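Local coordinates for protein RpfR (Cronobacter turicensis, PDB 6DGG) that contains a PAS domain, an antiparallel sheet with helices packed on it, which holds lauric acid in a pocket, at residues A[67-72]-A[86-91]. Numbering follows the deposited sequence.
Sequences SSYEVE and FRNKFV. With DAO (lauric acid), chain B.
Tyr69 and Asn88 form a hydrogen-bonded pair between strands 69-77 and 80-90, the antiparallel hairpin at one edge of the PAS sheet. Tyr69 N donates to Asn88 O (3.0 Å), and Asn88 N returns a nearly straight bond to Tyr69 O (2.8 Å). Val71 and Phe86 repeat this two-bond pairing. Between the two pairs, Glu70 and Arg87 face each other as a non-hydrogen-bonded pair, and Glu70 CA makes a CA-H...O contact with Phe86 O (3.2 Å).

Side chains of Tyr69, Val71, Phe86 and Asn88 share the ligand face. With CG between the backbone N and the carbonyl carbon (chi1 70°), the Tyr69 ring stands beside Asn88, whose CB lies over one face, offset toward the rim, in a CH-pi contact 4.0 Å from the centroid. Val71 CG1 packs on Phe86 CB, 4.0 Å away.

Lauric acid meets both strands. Tyr69 OH donates to carboxyl oxygen O2 of the ligand (2.7 Å), which lies in the plane of the tyrosine ring at its edge; Arg73, Ser55 and Asn58 also hydrogen-bond to the ligand. Phe86 turns a ring face to the middle of the alkyl chain, with ligand C5 3.6 Å above its centre.

On the other face, Glu70 and Arg87 run side by side, but their charged ends do not touch; the guanidinium of Arg87 hydrogen-bonds to Thr107 OG1 and Ser105 O. One hairpin face thus offers the ligand both a hydroxyl donor for its carboxyl end and an apolar ring for its chain, and the paired backbone probably helps to hold them in register.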
ATOM      1  N   SER A  67      -9.005  -1.733 -14.130  1.00 30.67           N
ATOM      2  CA  SER A  67      -8.713  -3.154 -14.172  1.00 23.83           C
ATOM      3  C   SER A  67      -7.452  -3.401 -13.356  1.00 15.94           C
ATOM      4  O   SER A  67      -6.665  -2.483 -13.114  1.00 17.61           O
ATOM      5  CB  SER A  67      -8.488  -3.603 -15.620  1.00 24.91           C
ATOM      6  OG  SER A  67      -9.624  -3.306 -16.419  1.00 31.16           O
ATOM      7  N   SER A  68      -7.266  -4.646 -12.919  1.00 15.05           N
ATOM      8  CA  SER A  68      -6.107  -4.962 -12.093  1.00 12.85           C
ATOM      9  C   SER A  68      -4.830  -4.568 -12.825  1.00 11.88           C
ATOM     10  O   SER A  68      -4.736  -4.670 -14.050  1.00 12.77           O
ATOM     11  CB  SER A  68      -6.072  -6.456 -11.762  1.00 13.24           C
ATOM     12  OG  SER A  68      -5.748  -7.235 -12.894  1.00 18.54           O
ATOM     13  N   TYR A  69      -3.830  -4.143 -12.060  1.00 10.30           N
ATOM     14  CA  TYR A  69      -2.656  -3.528 -12.662  1.00  9.69           C
ATOM     15  C   TYR A  69      -1.466  -3.642 -11.724  1.00  8.07           C
ATOM     16  O   TYR A  69      -1.597  -4.002 -10.551  1.00  8.23           O
ATOM     17  CB  TYR A  69      -2.931  -2.057 -13.007  1.00 10.51           C
ATOM     18  CG  TYR A  69      -3.067  -1.140 -11.801  1.00 10.04           C
ATOM     19  CD1 TYR A  69      -4.264  -1.067 -11.088  1.00 10.84           C
ATOM     20  CD2 TYR A  69      -2.003  -0.348 -11.378  1.00 11.63           C
ATOM     21  CE1 TYR A  69      -4.398  -0.224  -9.989  1.00 10.68           C
ATOM     22  CE2 TYR A  69      -2.125   0.500 -10.279  1.00  9.00           C
ATOM     23  CZ  TYR A  69      -3.316   0.548  -9.586  1.00  9.65           C
ATOM     24  OH  TYR A  69      -3.455   1.377  -8.497  1.00 10.24           O
ATOM     25  N   GLU A  70      -0.292  -3.334 -12.267  1.00  7.67           N
ATOM     26  CA  GLU A  70       0.930  -3.237 -11.489  1.00  6.55           C
ATOM     27  C   GLU A  70       1.487  -1.827 -11.596  1.00  6.55           C
ATOM     28  O   GLU A  70       1.310  -1.142 -12.609  1.00  8.15           O
ATOM     29  CB  GLU A  70       2.010  -4.231 -11.966  1.00  7.22           C
ATOM     30  CG  GLU A  70       1.623  -5.663 -11.776  1.00  8.04           C
ATOM     31  CD  GLU A  70       2.694  -6.649 -12.174  1.00  8.77           C
ATOM     32  OE1 GLU A  70       3.856  -6.244 -12.419  1.00 13.01           O
ATOM     33  OE2 GLU A  70       2.345  -7.842 -12.243  1.00 11.37           O
ATOM     34  N   VAL A  71       2.166  -1.405 -10.536  1.00  6.70           N
ATOM     35  CA  VAL A  71       2.755  -0.076 -10.478  1.00  6.21           C
ATOM     36  C   VAL A  71       3.976  -0.142  -9.578  1.00  7.92           C
ATOM     37  O   VAL A  71       4.042  -0.963  -8.659  1.00  9.73           O
ATOM     38  CB  VAL A  71       1.719   0.949  -9.957  1.00  8.79           C
ATOM     39  CG1 VAL A  71       1.391   0.692  -8.500  1.00  9.76           C
ATOM     40  CG2 VAL A  71       2.214   2.381 -10.161  1.00 12.14           C
ATOM     41  N   GLU A  72       4.936   0.747  -9.831  1.00  7.29           N
ATOM     42  CA  GLU A  72       6.098   0.909  -8.967  1.00  7.42           C
ATOM     43  C   GLU A  72       5.965   2.216  -8.195  1.00  7.26           C
ATOM     44  O   GLU A  72       5.638   3.266  -8.772  1.00  9.50           O
ATOM     45  CB  GLU A  72       7.407   0.869  -9.767  1.00  6.80           C
ATOM     46  CG  GLU A  72       7.623  -0.441 -10.521  1.00  7.83           C
ATOM     47  CD  GLU A  72       8.930  -0.506 -11.290  1.00  9.72           C
ATOM     48  OE1 GLU A  72       9.822   0.335 -11.048  1.00 12.41           O
ATOM     49  OE2 GLU A  72       9.054  -1.410 -12.140  1.00 10.75           O
ATOM     50  N   PHE A  86       3.770  -2.936  -6.711  1.00  7.53           N
ATOM     51  CA  PHE A  86       2.463  -3.261  -6.160  1.00  7.43           C
ATOM     52  C   PHE A  86       1.594  -3.879  -7.245  1.00  5.73           C
ATOM     53  O   PHE A  86       1.476  -3.329  -8.348  1.00  7.26           O
ATOM     54  CB  PHE A  86       1.801  -2.026  -5.556  1.00  6.76           C
ATOM     55  CG  PHE A  86       2.336  -1.666  -4.213  1.00  6.40           C
ATOM     56  CD1 PHE A  86       1.994  -2.415  -3.099  1.00  9.07           C
ATOM     57  CD2 PHE A  86       3.193  -0.591  -4.052  1.00  9.78           C
ATOM     58  CE1 PHE A  86       2.496  -2.087  -1.853  1.00 11.26           C
ATOM     59  CE2 PHE A  86       3.700  -0.279  -2.802  1.00  8.79           C
ATOM     60  CZ  PHE A  86       3.347  -1.025  -1.712  1.00 10.87           C
ATOM     61  N   ARG A  87       1.052  -5.054  -6.943  1.00  4.80           N
ATOM     62  CA  ARG A  87       0.065  -5.713  -7.777  1.00  5.83           C
ATOM     63  C   ARG A  87      -1.288  -5.405  -7.144  1.00  7.99           C
ATOM     64  O   ARG A  87      -1.548  -5.829  -6.011  1.00  8.42           O
ATOM     65  CB  ARG A  87       0.316  -7.220  -7.793  1.00  7.27           C
ATOM     66  CG  ARG A  87       1.761  -7.640  -8.094  1.00  8.10           C
ATOM     67  CD  ARG A  87       2.019  -9.067  -7.616  1.00  9.04           C
ATOM     68  NE  ARG A  87       3.426  -9.481  -7.686  1.00 10.83           N
ATOM     69  CZ  ARG A  87       4.361  -9.124  -6.810  1.00  9.83           C
ATOM     70  NH1 ARG A  87       4.082  -8.308  -5.793  1.00  8.36           N
ATOM     71  NH2 ARG A  87       5.594  -9.577  -6.954  1.00  9.95           N
ATOM     72  N   ASN A  88      -2.141  -4.675  -7.866  1.00  6.40           N
ATOM     73  CA  ASN A  88      -3.339  -4.071  -7.296  1.00  6.31           C
ATOM     74  C   ASN A  88      -4.597  -4.605  -7.969  1.00  6.69           C
ATOM     75  O   ASN A  88      -4.679  -4.668  -9.199  1.00  8.05           O
ATOM     76  CB  ASN A  88      -3.260  -2.552  -7.449  1.00  8.71           C
ATOM     77  CG  ASN A  88      -2.280  -1.923  -6.478  1.00  7.43           C
ATOM     78  OD1 ASN A  88      -1.665  -2.604  -5.654  1.00 10.68           O
ATOM     79  ND2 ASN A  88      -2.131  -0.615  -6.569  1.00 17.10           N
ATOM     80  N   LYS A  89      -5.584  -4.973  -7.160  1.00  6.83           N
ATOM     81  CA  LYS A  89      -6.841  -5.482  -7.685  1.00  8.00           C
ATOM     82  C   LYS A  89      -7.905  -5.307  -6.614  1.00  8.45           C
ATOM     83  O   LYS A  89      -7.596  -5.157  -5.429  1.00  7.96           O
ATOM     84  CB  LYS A  89      -6.728  -6.960  -8.067  1.00  8.61           C
ATOM     85  CG  LYS A  89      -6.504  -7.890  -6.874  1.00  8.53           C
ATOM     86  CD  LYS A  89      -6.341  -9.329  -7.296  1.00  9.48           C
ATOM     87  CE  LYS A  89      -6.038 -10.214  -6.100  1.00  9.69           C
ATOM     88  NZ  LYS A  89      -4.709  -9.924  -5.507  1.00  8.53           N
ATOM     89  N   PHE A  90      -9.158  -5.344  -7.047  1.00  9.64           N
ATOM     90  CA  PHE A  90     -10.269  -5.337  -6.115  1.00 10.43           C
ATOM     91  C   PHE A  90     -10.346  -6.663  -5.375  1.00 10.85           C
ATOM     92  O   PHE A  90      -9.969  -7.718  -5.898  1.00 11.08           O
ATOM     93  CB  PHE A  90     -11.589  -5.162  -6.858  1.00 11.89           C
ATOM     94  CG  PHE A  90     -11.866  -3.754  -7.302  1.00 12.10           C
ATOM     95  CD1 PHE A  90     -12.017  -2.733  -6.379  1.00 14.15           C
ATOM     96  CD2 PHE A  90     -12.006  -3.462  -8.644  1.00 15.44           C
ATOM     97  CE1 PHE A  90     -12.289  -1.444  -6.798  1.00 14.54           C
ATOM     98  CE2 PHE A  90     -12.270  -2.179  -9.065  1.00 21.57           C
ATOM     99  CZ  PHE A  90     -12.417  -1.170  -8.138  1.00 20.93           C
ATOM    100  N   VAL A  91     -10.874  -6.611  -4.150  1.00 13.66           N
ATOM    101  CA  VAL A  91     -11.343  -7.828  -3.505  1.00 14.42           C
ATOM    102  C   VAL A  91     -12.364  -8.490  -4.415  1.00 16.98           C
ATOM    103  O   VAL A  91     -13.222  -7.823  -5.007  1.00 19.63           O
ATOM    104  CB  VAL A  91     -11.968  -7.496  -2.141  1.00 13.14           C
ATOM    105  CG1 VAL A  91     -12.605  -8.732  -1.525  1.00 21.23           C
ATOM    106  CG2 VAL A  91     -10.931  -6.926  -1.203  1.00 14.97           C
TER
HETATM  107  O1  DAO B 301       0.021   4.057  -6.754  1.00 14.08           O
HETATM  108  O2  DAO B 301      -1.311   2.875  -8.001  1.00 10.68           O
HETATM  109  C1  DAO B 301      -0.882   3.188  -6.853  1.00  9.41           C
HETATM  110  C2  DAO B 301      -1.448   2.559  -5.568  1.00 12.31           C
HETATM  111  C3  DAO B 301      -0.325   2.122  -4.604  1.00 20.42           C
HETATM  112  C4  DAO B 301      -0.807   1.824  -3.167  1.00 22.51           C
HETATM  113  C5  DAO B 301       0.359   1.268  -2.328  1.00 24.52           C
HETATM  114  C6  DAO B 301       0.083   1.040  -0.821  1.00 18.12           C
HETATM  115  C7  DAO B 301       1.343   1.456  -0.019  1.00 21.51           C
HETATM  116  C8  DAO B 301       1.613   0.672   1.273  1.00 30.84           C
HETATM  117  C9  DAO B 301       2.994   1.081   1.806  1.00 21.30           C
HETATM  118  C10 DAO B 301       3.257   0.699   3.270  1.00 26.23           C
HETATM  119  C11 DAO B 301       3.861  -0.699   3.430  1.00 25.17           C
HETATM  120  C12 DAO B 301       5.372  -0.686   3.190  1.00 27.60           C